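Local structure of choline dehydrogenase and related flavoproteins (Aspergillus oryzae, 3Q9T) at residues A1-H6 and N252-F257; T100-H105 and P550-Q555; P127-S132 and V558-E563; R231-E236 and G243-T248. The protein oxidises formate as a flavoprotein oxidase of the glucose-methanol-choline oxidoreductase family, carrying 8-formyl-FAD at its catalytic site. All coordinates share one frame; numbering follows the deposited sequence.

Interaction 1: residues A1-H6 and N252-F257; sequences ATDGSH and NELNFF
The imidazole of H6 lies over the first side-chain carbon of F257: CB of F257 stands 3.7 Å from the centroid of the H6 ring and only 5° off its normal, a CH-pi contact centred on one face. Both side chains carry CG anti to the carbonyl carbon; the planes are tilted by 25° and offset, with little ring-on-ring overlap. ND1 of H6 is held by D259, which fixes the turn of the ring. The edge of the F257 ring faces the carbonyl oxygens of G4 and S5. The F256 ring packs on L34 and V36, its CE1 meets CB of A1 at 3.8 Å, and CB of S5 lies at its edge.

D3 crosses L254 obliquely, with CG anti to its own N (chi1 -165°). The backbone N of N255 donates to OD1 of D3 at 3.0 Å from above the carboxylate plane. A water donates to the same OD1 at 2.6 Å and accepts from ND2 of N255, whose OD1 is hydrogen-bonded to OG1 of T245. OD2 of D3 rests against CD1 of L254 at 3.4 Å. Further along, N of G4 donates to O of N255 over 2.7 Å, bent at its hydrogen, and N of F257 to O of S5 over 3.0 Å, nearly straight.

T2 to S5 form a type II turn whose third position, G4, has the positive phi that suits glycine; O of T2 accepts from both N and OG of S5. The N terminus then enters a parallel bridge, H6 to F257, as one outer strand of the four-stranded mixed sheet of the FAD-binding GMC oxidoreductase fold.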
# COMPACT_ATOMS: atom_id res chain seq x y z
N ALA A 1 -25.43 30.43 -13.48
CA ALA A 1 -26.30 30.95 -12.44
C ALA A 1 -25.69 32.18 -11.76
O ALA A 1 -24.46 32.31 -11.68
CB ALA A 1 -26.61 29.87 -11.41
N THR A 2 -26.54 33.06 -11.26
CA THR A 2 -26.09 34.29 -10.61
C THR A 2 -25.86 34.08 -9.11
O THR A 2 -26.64 33.42 -8.42
CB THR A 2 -27.06 35.46 -10.92
OG1 THR A 2 -27.13 36.36 -9.80
CG2 THR A 2 -28.46 34.94 -11.23
N ASP A 3 -24.75 34.64 -8.62
CA ASP A 3 -24.34 34.48 -7.24
C ASP A 3 -25.49 34.89 -6.34
O ASP A 3 -26.17 35.88 -6.62
CB ASP A 3 -23.12 35.37 -6.99
CG ASP A 3 -22.39 35.03 -5.70
OD1 ASP A 3 -22.97 34.36 -4.82
OD2 ASP A 3 -21.21 35.46 -5.56
N GLY A 4 -25.71 34.15 -5.26
CA GLY A 4 -26.73 34.50 -4.27
C GLY A 4 -28.15 34.10 -4.67
O GLY A 4 -29.09 34.39 -3.95
N SER A 5 -28.29 33.43 -5.81
CA SER A 5 -29.59 32.96 -6.29
C SER A 5 -30.33 32.04 -5.33
O SER A 5 -29.72 31.24 -4.63
CB SER A 5 -29.43 32.24 -7.62
OG SER A 5 -29.36 33.17 -8.67
N HIS A 6 -31.65 32.15 -5.31
CA HIS A 6 -32.49 31.31 -4.45
C HIS A 6 -33.22 30.26 -5.29
O HIS A 6 -33.62 30.52 -6.42
CB HIS A 6 -33.52 32.17 -3.71
CG HIS A 6 -32.97 32.94 -2.56
ND1 HIS A 6 -33.47 32.81 -1.27
CD2 HIS A 6 -31.96 33.83 -2.48
CE1 HIS A 6 -32.78 33.59 -0.46
NE2 HIS A 6 -31.86 34.22 -1.17
N ASN A 252 -13.89 31.69 -8.02
CA ASN A 252 -14.81 32.58 -7.31
C ASN A 252 -15.75 31.80 -6.43
O ASN A 252 -16.24 30.73 -6.82
CB ASN A 252 -15.61 33.40 -8.30
CG ASN A 252 -14.75 34.29 -9.13
OD1 ASN A 252 -14.77 34.22 -10.36
ND2 ASN A 252 -13.96 35.13 -8.46
N GLU A 253 -15.99 32.31 -5.23
CA GLU A 253 -16.89 31.64 -4.30
C GLU A 253 -18.31 32.19 -4.46
O GLU A 253 -18.54 33.40 -4.44
CB GLU A 253 -16.39 31.75 -2.85
CG GLU A 253 -14.98 31.19 -2.66
CD GLU A 253 -14.62 30.92 -1.21
OE1 GLU A 253 -13.60 30.24 -0.97
OE2 GLU A 253 -15.36 31.38 -0.31
N LEU A 254 -19.25 31.28 -4.64
CA LEU A 254 -20.64 31.63 -4.91
C LEU A 254 -21.51 31.02 -3.83
O LEU A 254 -21.29 29.89 -3.41
CB LEU A 254 -21.05 31.09 -6.28
CG LEU A 254 -20.98 31.98 -7.52
CD1 LEU A 254 -19.84 32.97 -7.44
CD2 LEU A 254 -20.88 31.13 -8.77
N ASN A 255 -22.50 31.77 -3.36
CA ASN A 255 -23.49 31.21 -2.45
C ASN A 255 -24.80 30.97 -3.19
O ASN A 255 -25.26 31.83 -3.95
CB ASN A 255 -23.73 32.13 -1.26
CG ASN A 255 -22.44 32.56 -0.60
OD1 ASN A 255 -21.65 31.73 -0.16
ND2 ASN A 255 -22.22 33.88 -0.54
N PHE A 256 -25.40 29.80 -2.99
CA PHE A 256 -26.75 29.53 -3.49
C PHE A 256 -27.63 29.11 -2.32
O PHE A 256 -27.18 28.39 -1.43
CB PHE A 256 -26.78 28.45 -4.56
CG PHE A 256 -25.96 28.78 -5.78
CD1 PHE A 256 -26.37 29.78 -6.67
CD2 PHE A 256 -24.79 28.09 -6.05
CE1 PHE A 256 -25.62 30.08 -7.79
CE2 PHE A 256 -24.03 28.38 -7.18
CZ PHE A 256 -24.44 29.38 -8.05
N PHE A 257 -28.88 29.57 -2.33
CA PHE A 257 -29.76 29.41 -1.18
C PHE A 257 -30.97 28.57 -1.52
O PHE A 257 -31.48 28.63 -2.65
CB PHE A 257 -30.19 30.78 -0.65
CG PHE A 257 -29.05 31.59 -0.10
CD1 PHE A 257 -28.67 31.45 1.21
CD2 PHE A 257 -28.36 32.47 -0.91
CE1 PHE A 257 -27.60 32.17 1.73
CE2 PHE A 257 -27.29 33.20 -0.40
CZ PHE A 257 -26.92 33.05 0.91
O HOH W 1 -23.97 35.53 -2.69

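Interaction 2: residues T100-H105 and P550-Q555; sequences TWVPGH and PDCRIQ. With FAY ([(2R,3S,4R,5R)-5-(6-amino-9H-purin-9-yl)-3,4-dihydroxytetrahydrofuran-2-yl]methyl (2R,3S,4S)-5-(8-formyl-7-methyl-2,4-dioxo-3,4-dihydrobenzo[g]pteridin-10(2H)-yl)-2,3,4-trihydroxypentyl dihydrogen diphosphate), chain D.
R553 leaves the backbone with CG anti to its carbonyl carbon, and its CB sits 3.5 Å from C2 of the flavin. The chain then runs extended from CG to NE, crossing T100 at about a right angle, with CD 3.5 Å from CB of T100. At the tip, NH1 donates to flavin O4 over 3.1 Å, while NH2 is paired with D395, so the guanidinium is shared between cofactor and carboxylate; its charge may draw electron density toward O4.

Beyond O4, the N3 and O2 positions are bound by backbone atoms. N3 of the flavin donates to O of T100, which also accepts from NE2 of Q555 at 2.8 Å, the donor standing 58° out of the carbonyl plane; OE1 of Q555 is bonded to N97. N of Q555 gives a short 2.6 Å bond to flavin O2. Away from the cofactor, CB of C552 packs on CG1 of V102, and N of H105 donates to OD2 of D551 at 2.8 Å, while R425 and T108 take OD1.

The contact sets strand 100-101 against the loop entering helix 555-572, with H105 at the N-cap of helix 106-110 and strand 353-358 covering T100, V102, C552 and R553.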
# COMPACT_ATOMS: atom_id res chain seq x y z
N THR A 100 -24.76 -3.43 -13.34
CA THR A 100 -25.62 -4.42 -12.71
C THR A 100 -26.70 -3.79 -11.84
O THR A 100 -26.46 -2.82 -11.11
CB THR A 100 -24.84 -5.45 -11.88
OG1 THR A 100 -23.62 -5.80 -12.55
CG2 THR A 100 -25.69 -6.71 -11.71
N TRP A 101 -27.90 -4.34 -11.96
CA TRP A 101 -29.07 -3.79 -11.29
C TRP A 101 -29.72 -4.91 -10.52
O TRP A 101 -30.36 -5.79 -11.11
CB TRP A 101 -30.04 -3.25 -12.32
CG TRP A 101 -31.30 -2.64 -11.76
CD1 TRP A 101 -32.48 -3.28 -11.54
CD2 TRP A 101 -31.51 -1.27 -11.40
NE1 TRP A 101 -33.42 -2.39 -11.05
CE2 TRP A 101 -32.85 -1.15 -10.96
CE3 TRP A 101 -30.70 -0.12 -11.41
CZ2 TRP A 101 -33.39 0.05 -10.53
CZ3 TRP A 101 -31.24 1.07 -10.97
CH2 TRP A 101 -32.57 1.16 -10.54
N VAL A 102 -29.55 -4.86 -9.20
CA VAL A 102 -29.94 -5.95 -8.32
C VAL A 102 -30.19 -5.36 -6.93
O VAL A 102 -29.37 -4.62 -6.42
CB VAL A 102 -28.83 -7.05 -8.33
CG1 VAL A 102 -27.46 -6.43 -8.01
CG2 VAL A 102 -29.17 -8.18 -7.37
N PRO A 103 -31.36 -5.65 -6.34
CA PRO A 103 -31.73 -4.98 -5.09
C PRO A 103 -31.08 -5.54 -3.83
O PRO A 103 -30.60 -4.76 -3.01
CB PRO A 103 -33.25 -5.21 -5.01
CG PRO A 103 -33.44 -6.52 -5.71
CD PRO A 103 -32.45 -6.48 -6.87
N GLY A 104 -31.09 -6.87 -3.67
CA GLY A 104 -30.64 -7.48 -2.44
C GLY A 104 -31.70 -8.32 -1.73
O GLY A 104 -32.81 -8.47 -2.21
N HIS A 105 -31.34 -8.84 -0.57
CA HIS A 105 -32.14 -9.86 0.08
C HIS A 105 -33.11 -9.23 1.06
O HIS A 105 -32.76 -8.32 1.79
CB HIS A 105 -31.21 -10.86 0.78
CG HIS A 105 -31.89 -12.13 1.20
ND1 HIS A 105 -32.62 -12.23 2.37
CD2 HIS A 105 -31.92 -13.35 0.63
CE1 HIS A 105 -33.07 -13.46 2.49
NE2 HIS A 105 -32.67 -14.17 1.45
N PRO A 550 -26.44 -3.79 1.30
CA PRO A 550 -27.19 -4.85 0.60
C PRO A 550 -26.30 -6.02 0.18
O PRO A 550 -25.07 -5.89 0.17
CB PRO A 550 -27.76 -4.12 -0.63
CG PRO A 550 -27.86 -2.67 -0.20
CD PRO A 550 -26.71 -2.44 0.76
N ASP A 551 -26.91 -7.14 -0.21
CA ASP A 551 -26.17 -8.40 -0.43
C ASP A 551 -25.66 -8.54 -1.87
O ASP A 551 -25.64 -9.63 -2.44
CB ASP A 551 -27.07 -9.59 -0.06
CG ASP A 551 -27.95 -9.30 1.15
OD1 ASP A 551 -27.63 -9.75 2.27
OD2 ASP A 551 -28.97 -8.59 0.98
N CYS A 552 -25.23 -7.43 -2.46
CA CYS A 552 -25.00 -7.41 -3.89
C CYS A 552 -24.60 -6.01 -4.28
O CYS A 552 -24.59 -5.12 -3.43
CB CYS A 552 -26.31 -7.74 -4.59
SG CYS A 552 -27.65 -6.67 -4.05
N ARG A 553 -24.26 -5.84 -5.56
CA ARG A 553 -23.99 -4.53 -6.15
C ARG A 553 -25.13 -3.55 -5.84
O ARG A 553 -26.30 -3.86 -6.02
CB ARG A 553 -23.78 -4.69 -7.66
CG ARG A 553 -22.58 -5.56 -7.98
CD ARG A 553 -22.26 -5.60 -9.46
NE ARG A 553 -21.01 -6.33 -9.74
CZ ARG A 553 -20.31 -6.20 -10.86
NH1 ARG A 553 -20.73 -5.36 -11.79
NH2 ARG A 553 -19.19 -6.89 -11.05
N ILE A 554 -24.79 -2.34 -5.41
CA ILE A 554 -25.74 -1.55 -4.63
C ILE A 554 -26.48 -0.41 -5.33
O ILE A 554 -27.27 0.26 -4.67
CB ILE A 554 -25.03 -0.94 -3.40
CG1 ILE A 554 -23.98 0.09 -3.88
CG2 ILE A 554 -24.38 -2.05 -2.57
CD1 ILE A 554 -23.35 0.93 -2.77
N GLN A 555 -26.26 -0.18 -6.62
CA GLN A 555 -26.85 0.99 -7.26
C GLN A 555 -28.38 1.02 -7.16
O GLN A 555 -28.96 2.08 -7.04
CB GLN A 555 -26.37 1.19 -8.71
CG GLN A 555 -27.13 0.40 -9.78
CD GLN A 555 -26.74 0.81 -11.22
OE1 GLN A 555 -26.60 1.99 -11.54
NE2 GLN A 555 -26.57 -0.18 -12.08
P FAY D . -24.24 8.07 -4.83
N1 FAY D . -23.29 -0.59 -8.18
C2 FAY D . -24.12 -1.45 -8.89
O2 FAY D . -25.29 -1.59 -8.55
N3 FAY D . -23.83 -1.76 -10.20
C4 FAY D . -22.51 -1.73 -10.60
O4 FAY D . -22.13 -2.62 -11.38
N5 FAY D . -20.34 -0.81 -10.28
C6 FAY D . -18.35 0.45 -10.36
C7 FAY D . -17.58 1.53 -9.97
C8 FAY D . -18.07 2.41 -8.99
O8 FAY D . -17.80 4.53 -8.05
C9 FAY D . -19.38 2.24 -8.51
PA FAY D . -22.32 9.40 -6.44
C1' FAY D . -21.98 1.80 -7.22
C10 FAY D . -22.03 -0.31 -8.65
N10 FAY D . -21.34 0.82 -8.20
N1A FAY D . -18.27 19.42 -4.79
O1A FAY D . -20.84 9.27 -6.49
C1B FAY D . -20.38 14.98 -6.61
O1P FAY D . -25.39 8.94 -5.27
C2' FAY D . -22.89 2.82 -7.93
O2' FAY D . -22.22 3.27 -9.05
C2A FAY D . -19.18 19.28 -5.82
O2A FAY D . -23.04 8.71 -7.55
C2B FAY D . -19.68 13.88 -7.39
O2B FAY D . -18.97 14.35 -8.52
O2P FAY D . -24.34 7.74 -3.35
C3' FAY D . -23.52 4.05 -7.19
O3' FAY D . -23.56 5.26 -7.93
N3A FAY D . -19.64 18.03 -6.19
C3B FAY D . -20.85 13.01 -7.80
O3B FAY D . -21.43 13.56 -8.95
O3P FAY D . -22.85 8.87 -5.03
C4' FAY D . -22.93 4.36 -5.84
O4' FAY D . -22.92 3.13 -5.12
C4A FAY D . -19.20 16.93 -5.52
C4B FAY D . -21.84 13.19 -6.68
O4B FAY D . -21.42 14.32 -5.93
C4X FAY D . -21.61 -1.00 -9.81
C5' FAY D . -23.77 5.44 -5.11
O5' FAY D . -24.06 6.71 -5.72
C5A FAY D . -18.29 17.06 -4.47
C5B FAY D . -21.92 11.95 -5.80
O5B FAY D . -22.68 10.99 -6.49
C5X FAY D . -19.55 0.17 -9.71
C6A FAY D . -17.81 18.31 -4.10
N6A FAY D . -16.86 18.42 -3.16
N7A FAY D . -18.04 15.82 -3.99
C7M FAY D . -16.17 1.62 -10.49
C8A FAY D . -18.76 14.92 -4.69
C8M FAY D . -17.43 3.74 -8.88
C9A FAY D . -20.11 1.10 -8.82
N9A FAY D . -19.47 15.59 -5.64
O HOH W 2 -27.69 -2.60 -8.35

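Interaction 3: residues P127-S132 and V558-E563; sequences PYLRKS and VYAVGE. With FAY ([(2R,3S,4R,5R)-5-(6-amino-9H-purin-9-yl)-3,4-dihydroxytetrahydrofuran-2-yl]methyl (2R,3S,4S)-5-(8-formyl-7-methyl-2,4-dioxo-3,4-dihydrobenzo[g]pteridin-10(2H)-yl)-2,3,4-trihydroxypentyl dihydrogen diphosphate), chain D.
Two helices of the GMC oxidoreductase fold cross here steeply: the axes of segments 127-131 and 558-563 approach to 7.6 Å at 103°, and the 558-563 part of helix 555-572 carries V558, whose CG1 touches the cofactor's ribityl-phosphate oxygen O5'.

Apolar packing centres on A560, the small residue at the crossing, whose CB meets CD2 of L129 at 3.7 Å. The ring of Y128, with CG anti to its carbonyl carbon, lies obliquely against E563, its CD1 3.8 Å from CB of E563.

Weaker polar contacts join the same residues. CA of A560 makes a CA-H...O contact with O of Y128 at 3.3 Å, and CB of Y559 lies beside OG of S132. The hydroxyl of Y128 is bonded to D567.

Charged groups gather at E563. Its chain bends at chi2 (-80°), which swings the carboxylate past the aliphatic part of K131, where CD comes within 3.6 Å of OE1. The lysine NZ stays beyond salt-bridge range of that oxygen, but a water accepting from NZ donates to both O and OE1 of E563; R24 supplies OE1 with a direct salt bridge. The remaining oxygen, OE2, takes a 2.6 Å bond from OG of S132 on its anti lone pair.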
# COMPACT_ATOMS: atom_id res chain seq x y z
N PRO A 127 -41.44 -0.73 -3.89
CA PRO A 127 -41.81 0.24 -4.94
C PRO A 127 -40.69 1.23 -5.21
O PRO A 127 -40.44 1.58 -6.36
CB PRO A 127 -43.04 0.95 -4.36
CG PRO A 127 -43.08 0.59 -2.92
CD PRO A 127 -42.38 -0.72 -2.76
N TYR A 128 -40.00 1.67 -4.16
CA TYR A 128 -38.87 2.56 -4.33
C TYR A 128 -37.70 1.89 -5.06
O TYR A 128 -36.96 2.55 -5.79
CB TYR A 128 -38.45 3.20 -2.99
CG TYR A 128 -39.52 4.10 -2.41
CD1 TYR A 128 -39.99 5.20 -3.13
CD2 TYR A 128 -40.09 3.84 -1.17
CE1 TYR A 128 -41.00 6.03 -2.62
CE2 TYR A 128 -41.10 4.66 -0.65
CZ TYR A 128 -41.55 5.74 -1.38
OH TYR A 128 -42.53 6.56 -0.85
N LEU A 129 -37.54 0.57 -4.87
CA LEU A 129 -36.53 -0.21 -5.62
C LEU A 129 -36.88 -0.32 -7.11
O LEU A 129 -36.04 -0.67 -7.94
CB LEU A 129 -36.35 -1.60 -5.01
CG LEU A 129 -35.62 -1.65 -3.67
CD1 LEU A 129 -35.90 -2.93 -2.89
CD2 LEU A 129 -34.10 -1.43 -3.87
N ARG A 130 -38.13 -0.03 -7.46
CA ARG A 130 -38.57 -0.21 -8.83
C ARG A 130 -38.91 1.10 -9.54
O ARG A 130 -38.91 1.17 -10.77
CB ARG A 130 -39.75 -1.18 -8.84
CG ARG A 130 -39.35 -2.53 -8.27
CD ARG A 130 -40.53 -3.48 -8.07
NE ARG A 130 -40.05 -4.77 -7.58
CZ ARG A 130 -40.83 -5.82 -7.37
NH1 ARG A 130 -42.14 -5.74 -7.61
NH2 ARG A 130 -40.29 -6.95 -6.92
N LYS A 131 -39.16 2.15 -8.77
CA LYS A 131 -39.66 3.39 -9.35
C LYS A 131 -38.78 4.01 -10.44
O LYS A 131 -39.30 4.54 -11.43
CB LYS A 131 -39.96 4.42 -8.25
CG LYS A 131 -40.88 5.55 -8.70
CD LYS A 131 -41.24 6.47 -7.54
CE LYS A 131 -42.07 7.66 -7.99
NZ LYS A 131 -42.45 8.50 -6.81
N SER A 132 -37.46 3.97 -10.26
CA SER A 132 -36.55 4.66 -11.17
C SER A 132 -36.48 4.05 -12.57
O SER A 132 -36.10 4.72 -13.53
CB SER A 132 -35.13 4.68 -10.58
OG SER A 132 -35.14 5.08 -9.22
N VAL A 558 -29.42 2.54 -3.98
CA VAL A 558 -29.11 3.96 -3.93
C VAL A 558 -30.18 4.80 -4.64
O VAL A 558 -30.62 5.83 -4.13
CB VAL A 558 -27.70 4.26 -4.50
CG1 VAL A 558 -27.40 5.75 -4.44
CG2 VAL A 558 -26.66 3.46 -3.73
N TYR A 559 -30.58 4.37 -5.83
CA TYR A 559 -31.73 4.99 -6.48
C TYR A 559 -32.95 4.88 -5.58
O TYR A 559 -33.68 5.84 -5.41
CB TYR A 559 -32.03 4.33 -7.82
CG TYR A 559 -31.15 4.78 -8.98
CD1 TYR A 559 -31.40 5.99 -9.63
CD2 TYR A 559 -30.10 3.99 -9.44
CE1 TYR A 559 -30.61 6.40 -10.69
CE2 TYR A 559 -29.31 4.39 -10.52
CZ TYR A 559 -29.57 5.60 -11.14
OH TYR A 559 -28.80 6.00 -12.21
N ALA A 560 -33.17 3.71 -4.99
CA ALA A 560 -34.30 3.56 -4.06
C ALA A 560 -34.28 4.65 -2.98
O ALA A 560 -35.33 5.23 -2.64
CB ALA A 560 -34.30 2.19 -3.40
N VAL A 561 -33.10 4.91 -2.43
CA VAL A 561 -32.94 5.92 -1.39
C VAL A 561 -33.37 7.30 -1.89
O VAL A 561 -34.08 8.04 -1.19
CB VAL A 561 -31.50 5.96 -0.84
CG1 VAL A 561 -31.22 7.32 -0.22
CG2 VAL A 561 -31.27 4.82 0.19
N GLY A 562 -32.94 7.64 -3.10
CA GLY A 562 -33.31 8.90 -3.72
C GLY A 562 -34.80 9.01 -3.98
O GLY A 562 -35.38 10.08 -3.79
N GLU A 563 -35.43 7.91 -4.41
CA GLU A 563 -36.85 7.95 -4.75
C GLU A 563 -37.65 8.18 -3.47
O GLU A 563 -38.56 9.01 -3.44
CB GLU A 563 -37.29 6.65 -5.44
CG GLU A 563 -36.68 6.38 -6.80
CD GLU A 563 -37.34 7.15 -7.94
OE1 GLU A 563 -38.08 8.12 -7.68
OE2 GLU A 563 -37.11 6.78 -9.11
P FAY D . -24.24 8.07 -4.83
N1 FAY D . -23.29 -0.59 -8.18
C2 FAY D . -24.12 -1.45 -8.89
O2 FAY D . -25.29 -1.59 -8.55
N3 FAY D . -23.83 -1.76 -10.20
C4 FAY D . -22.51 -1.73 -10.60
O4 FAY D . -22.13 -2.62 -11.38
N5 FAY D . -20.34 -0.81 -10.28
C6 FAY D . -18.35 0.45 -10.36
C7 FAY D . -17.58 1.53 -9.97
C8 FAY D . -18.07 2.41 -8.99
O8 FAY D . -17.80 4.53 -8.05
C9 FAY D . -19.38 2.24 -8.51
PA FAY D . -22.32 9.40 -6.44
C1' FAY D . -21.98 1.80 -7.22
C10 FAY D . -22.03 -0.31 -8.65
N10 FAY D . -21.34 0.82 -8.20
N1A FAY D . -18.27 19.42 -4.79
O1A FAY D . -20.84 9.27 -6.49
C1B FAY D . -20.38 14.98 -6.61
O1P FAY D . -25.39 8.94 -5.27
C2' FAY D . -22.89 2.82 -7.93
O2' FAY D . -22.22 3.27 -9.05
C2A FAY D . -19.18 19.28 -5.82
O2A FAY D . -23.04 8.71 -7.55
C2B FAY D . -19.68 13.88 -7.39
O2B FAY D . -18.97 14.35 -8.52
O2P FAY D . -24.34 7.74 -3.35
C3' FAY D . -23.52 4.05 -7.19
O3' FAY D . -23.56 5.26 -7.93
N3A FAY D . -19.64 18.03 -6.19
C3B FAY D . -20.85 13.01 -7.80
O3B FAY D . -21.43 13.56 -8.95
O3P FAY D . -22.85 8.87 -5.03
C4' FAY D . -22.93 4.36 -5.84
O4' FAY D . -22.92 3.13 -5.12
C4A FAY D . -19.20 16.93 -5.52
C4B FAY D . -21.84 13.19 -6.68
O4B FAY D . -21.42 14.32 -5.93
C4X FAY D . -21.61 -1.00 -9.81
C5' FAY D . -23.77 5.44 -5.11
O5' FAY D . -24.06 6.71 -5.72
C5A FAY D . -18.29 17.06 -4.47
C5B FAY D . -21.92 11.95 -5.80
O5B FAY D . -22.68 10.99 -6.49
C5X FAY D . -19.55 0.17 -9.71
C6A FAY D . -17.81 18.31 -4.10
N6A FAY D . -16.86 18.42 -3.16
N7A FAY D . -18.04 15.82 -3.99
C7M FAY D . -16.17 1.62 -10.49
C8A FAY D . -18.76 14.92 -4.69
C8M FAY D . -17.43 3.74 -8.88
C9A FAY D . -20.11 1.10 -8.82
N9A FAY D . -19.47 15.59 -5.64
O HOH W 3 -39.84 9.17 -5.81

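Interaction 4: residues R231-E236 and G243-T248; sequences RLIINE and GVTVVT
G243 opens the pairing with its carbonyl: N of I233 donates to O of G243 at 2.8 Å, from 43° out of the carbonyl plane. Its backbone angles by themselves call for glycine, and CB of I233 rests 3.6 Å from the same carbonyl oxygen.

V244 follows as the non-hydrogen-bonded partner of L232, both side chains on one face. CG2 of V244 is anti to the backbone N and CG1 lies between that N and the carbonyl carbon; this turns CG2 to O of R231 at 3.3 Å and to CD1 of L232 at 4.0 Å. Helix 267-277 packs on this face at L232, through L274 and L275. Strands 227-235 and 240-248 form a beta hairpin in the four-stranded mixed sheet; their segments 231-235 and 243-248 run antiparallel at 143°.

T245 is the hydrogen-bonded partner of R231. Its N donates almost straight to O of R231 at 2.9 Å (175° at the hydrogen), while the return bond, N of R231 to O of T245, is weak at 3.5 Å. OG1 of T245 meets CG1 and CD1 of I233, the two side chains crossing at about a right angle, and is hydrogen-bonded to N255.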
# COMPACT_ATOMS: atom_id res chain seq x y z
N ARG A 231 -18.62 24.48 1.51
CA ARG A 231 -19.27 24.40 2.82
C ARG A 231 -20.79 24.49 2.70
O ARG A 231 -21.30 25.13 1.79
CB ARG A 231 -18.79 25.55 3.69
CG ARG A 231 -19.09 25.42 5.16
CD ARG A 231 -18.68 26.71 5.87
NE ARG A 231 -17.23 26.89 5.85
CZ ARG A 231 -16.62 28.06 6.04
NH1 ARG A 231 -17.33 29.16 6.24
NH2 ARG A 231 -15.29 28.12 6.01
N LEU A 232 -21.51 23.86 3.62
CA LEU A 232 -22.95 24.08 3.72
C LEU A 232 -23.11 25.39 4.49
O LEU A 232 -22.34 25.66 5.42
CB LEU A 232 -23.62 22.93 4.47
CG LEU A 232 -24.48 21.86 3.77
CD1 LEU A 232 -24.37 21.84 2.25
CD2 LEU A 232 -24.15 20.50 4.36
N ILE A 233 -24.09 26.21 4.11
CA ILE A 233 -24.40 27.45 4.83
C ILE A 233 -25.39 27.18 5.96
O ILE A 233 -26.58 26.88 5.72
CB ILE A 233 -24.96 28.55 3.88
CG1 ILE A 233 -24.01 28.77 2.70
CG2 ILE A 233 -25.20 29.87 4.64
CD1 ILE A 233 -24.34 30.03 1.84
N ILE A 234 -24.90 27.27 7.19
CA ILE A 234 -25.67 26.92 8.37
C ILE A 234 -25.90 28.14 9.26
O ILE A 234 -24.95 28.80 9.69
CB ILE A 234 -24.94 25.86 9.23
CG1 ILE A 234 -24.56 24.65 8.39
CG2 ILE A 234 -25.81 25.44 10.41
CD1 ILE A 234 -25.74 23.82 7.97
N ASN A 235 -27.16 28.45 9.55
CA ASN A 235 -27.47 29.46 10.55
C ASN A 235 -27.54 28.84 11.94
O ASN A 235 -28.42 28.03 12.21
CB ASN A 235 -28.79 30.14 10.22
CG ASN A 235 -29.11 31.25 11.19
OD1 ASN A 235 -29.50 31.00 12.34
ND2 ASN A 235 -28.95 32.50 10.75
N GLU A 236 -26.61 29.20 12.80
CA GLU A 236 -26.54 28.64 14.15
C GLU A 236 -27.76 28.94 15.02
O GLU A 236 -28.25 28.06 15.74
CB GLU A 236 -25.28 29.11 14.88
CG GLU A 236 -24.04 28.32 14.55
CD GLU A 236 -23.07 28.27 15.72
OE1 GLU A 236 -23.41 27.63 16.75
OE2 GLU A 236 -21.99 28.88 15.62
N GLY A 243 -28.38 26.93 2.54
CA GLY A 243 -27.89 26.77 1.18
C GLY A 243 -26.46 26.25 1.19
O GLY A 243 -26.03 25.61 2.16
N VAL A 244 -25.72 26.53 0.12
CA VAL A 244 -24.38 25.99 -0.02
C VAL A 244 -23.43 26.97 -0.69
O VAL A 244 -23.84 27.74 -1.56
CB VAL A 244 -24.40 24.70 -0.88
CG1 VAL A 244 -24.72 25.05 -2.32
CG2 VAL A 244 -23.07 24.00 -0.80
N THR A 245 -22.16 26.92 -0.31
CA THR A 245 -21.13 27.72 -0.95
C THR A 245 -20.25 26.86 -1.86
O THR A 245 -19.82 25.76 -1.48
CB THR A 245 -20.25 28.46 0.09
OG1 THR A 245 -21.07 29.29 0.92
CG2 THR A 245 -19.19 29.33 -0.60
N VAL A 246 -20.01 27.35 -3.08
CA VAL A 246 -19.21 26.62 -4.06
C VAL A 246 -18.12 27.49 -4.66
O VAL A 246 -18.19 28.71 -4.61
CB VAL A 246 -20.08 26.03 -5.20
CG1 VAL A 246 -21.11 25.06 -4.64
CG2 VAL A 246 -20.74 27.14 -5.98
N VAL A 247 -17.10 26.84 -5.21
CA VAL A 247 -16.02 27.54 -5.87
C VAL A 247 -16.03 27.22 -7.36
O VAL A 247 -16.14 26.06 -7.75
CB VAL A 247 -14.65 27.11 -5.28
CG1 VAL A 247 -13.52 27.94 -5.88
CG2 VAL A 247 -14.69 27.24 -3.78
N THR A 248 -15.94 28.25 -8.20
CA THR A 248 -15.96 28.05 -9.64
C THR A 248 -14.59 27.74 -10.20
O THR A 248 -13.58 27.88 -9.50
CB THR A 248 -16.50 29.29 -10.39
OG1 THR A 248 -15.62 30.40 -10.17
CG2 THR A 248 -17.90 29.64 -9.93

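From the N terminus, residues 1-6 meet 252-257 in interaction 1, closing a loop of 245 residues that holds the whole of interaction 4, the short hairpin closure of 231-236 on 243-248. These two touch, since strands 240-248 and 253-258 are neighbours in one mixed sheet. Segments 100-105 and 127-132 lie within that loop but reach partners near the C terminus, so interactions 2 and 3 each cross interaction 1 and also cross one another, while both enclose interaction 4. W101 packs on Y559 and P103 on L129, joining interactions 2 and 3 beside the cofactor, about 37 and 30 Å from interaction 1, centre to centre.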